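Local coordinates for protein glutathione synthetase-like effector 30 (Gpa-GSS30-apo) (Globodera pallida, PDB 5OET) that is a nematode effector related to glutathione synthetase, the ligase that joins gamma-glutamylcysteine and glycine using ATP, and probably serves in plant parasitism, at residues K143-K146 with R147-M151. Numbering follows the deposited sequence.
Sequences KLVK and RLDGM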
# COMPACT_ATOMS: atom_id res chain seq x y z
N LYS A 143 -14.64 -6.46 38.28
CA LYS A 143 -13.99 -7.64 37.69
C LYS A 143 -12.46 -7.49 37.47
O LYS A 143 -11.72 -8.45 37.64
CB LYS A 143 -14.69 -8.02 36.37
CG LYS A 143 -16.11 -8.53 36.55
CD LYS A 143 -16.14 -10.01 36.94
CE LYS A 143 -17.52 -10.46 37.42
NZ LYS A 143 -18.57 -10.37 36.37
N LEU A 144 -12.02 -6.28 37.09
CA LEU A 144 -10.59 -6.00 36.91
C LEU A 144 -9.81 -5.96 38.23
O LEU A 144 -8.70 -6.49 38.31
CB LEU A 144 -10.38 -4.68 36.15
CG LEU A 144 -8.95 -4.28 35.79
CD1 LEU A 144 -8.24 -5.37 34.98
CD2 LEU A 144 -8.97 -2.95 35.03
N VAL A 145 -10.38 -5.32 39.24
CA VAL A 145 -9.77 -5.30 40.58
C VAL A 145 -9.63 -6.72 41.14
O VAL A 145 -8.56 -7.09 41.60
CB VAL A 145 -10.55 -4.40 41.56
CG1 VAL A 145 -10.14 -4.64 43.02
CG2 VAL A 145 -10.35 -2.94 41.20
N LYS A 146 -10.71 -7.50 41.10
CA LYS A 146 -10.71 -8.92 41.51
C LYS A 146 -9.50 -9.67 40.92
O LYS A 146 -8.81 -10.38 41.64
CB LYS A 146 -12.06 -9.57 41.12
CG LYS A 146 -12.14 -11.09 41.01
CD LYS A 146 -11.86 -11.82 42.31
CE LYS A 146 -11.74 -13.33 42.04
NZ LYS A 146 -11.50 -14.16 43.26
N ARG A 147 -9.24 -9.48 39.63
CA ARG A 147 -8.11 -10.12 38.95
C ARG A 147 -6.75 -9.64 39.48
O ARG A 147 -5.95 -10.45 39.96
CB ARG A 147 -8.17 -9.86 37.45
CG ARG A 147 -9.38 -10.46 36.76
CD ARG A 147 -9.12 -11.89 36.33
NE ARG A 147 -10.19 -12.35 35.45
CZ ARG A 147 -10.20 -13.51 34.79
NH1 ARG A 147 -9.19 -14.37 34.91
NH2 ARG A 147 -11.23 -13.79 34.00
N LEU A 148 -6.49 -8.34 39.38
CA LEU A 148 -5.21 -7.73 39.82
C LEU A 148 -4.82 -8.13 41.26
O LEU A 148 -3.64 -8.25 41.58
CB LEU A 148 -5.28 -6.20 39.69
CG LEU A 148 -4.85 -5.54 38.37
CD1 LEU A 148 -5.33 -6.29 37.15
CD2 LEU A 148 -5.34 -4.11 38.31
N ASP A 149 -5.84 -8.33 42.11
CA ASP A 149 -5.68 -8.79 43.50
C ASP A 149 -5.10 -10.23 43.61
O ASP A 149 -4.37 -10.52 44.56
CB ASP A 149 -7.02 -8.70 44.29
CG ASP A 149 -7.31 -7.29 44.88
OD1 ASP A 149 -6.60 -6.30 44.59
OD2 ASP A 149 -8.28 -7.19 45.66
N GLY A 150 -5.43 -11.11 42.66
CA GLY A 150 -4.80 -12.44 42.58
C GLY A 150 -3.29 -12.43 42.39
O GLY A 150 -2.60 -13.39 42.78
N MET A 151 -2.78 -11.35 41.78
CA MET A 151 -1.36 -11.14 41.49
C MET A 151 -0.70 -10.20 42.52
O MET A 151 -0.42 -10.58 43.68
CB MET A 151 -1.22 -10.54 40.09
CG MET A 151 -1.97 -11.30 38.99
SD MET A 151 -2.54 -10.27 37.61
CE MET A 151 -1.00 -9.64 36.92
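Leu144 and Leu148 sit one turn apart on the amphipathic helix 141-150, at the surface of this glutathione synthetase-like, ATP-grasp-type fold, and they meet through their CD1 methyls at 3.7 Å. From CB outward, the side chain of Leu148 passes along the carbonyl oxygen of Leu144. Leu148 CB lies 3.7 Å from Leu144 O, CG stays about as near, and CD1 reaches 3.6 Å from Leu144 O while also touching the methyl of Leu144. The partner cooperates: Leu144 carries CG anti to its own backbone nitrogen (chi1 -176°), which lays the branch beside the carbonyl carbon and brings CG nearer to Leu148, from where CD1 closes the remaining distance to the other methyl. The two leucines belong to the apolar face of the helix, which packs on Phe328 of helix 325-331 and on Tyr341; Leu144 also touches Leu345, and Leu148 touches Ile342.

The backbone bonds follow the helical pattern. Leu148 N donates to Leu144 O at 3.1 Å with an almost straight N-H...O angle of 176°, and Asp149 N to Val145 O at 3.0 Å; the bond from Arg147 N to Lys143 O is weak. Gly150 N bonds to Arg147 O, three residues back.

On another side of the helix, Val145 CG1 and Asp149 OD2 approach to 4.1 Å, a loose contact between two side chains that run alongside each other. The carboxylate OD1 of Asp149 is hydrogen-bonded to the hydroxyl of Tyr122, whose residue also packs on Val145 and Leu148, tying this helix to helix 122-127. Arg147 bends at chi2 (-87°) and sends its guanidinium away from the turn, where NH1 forms a salt bridge with Asp325 OD1.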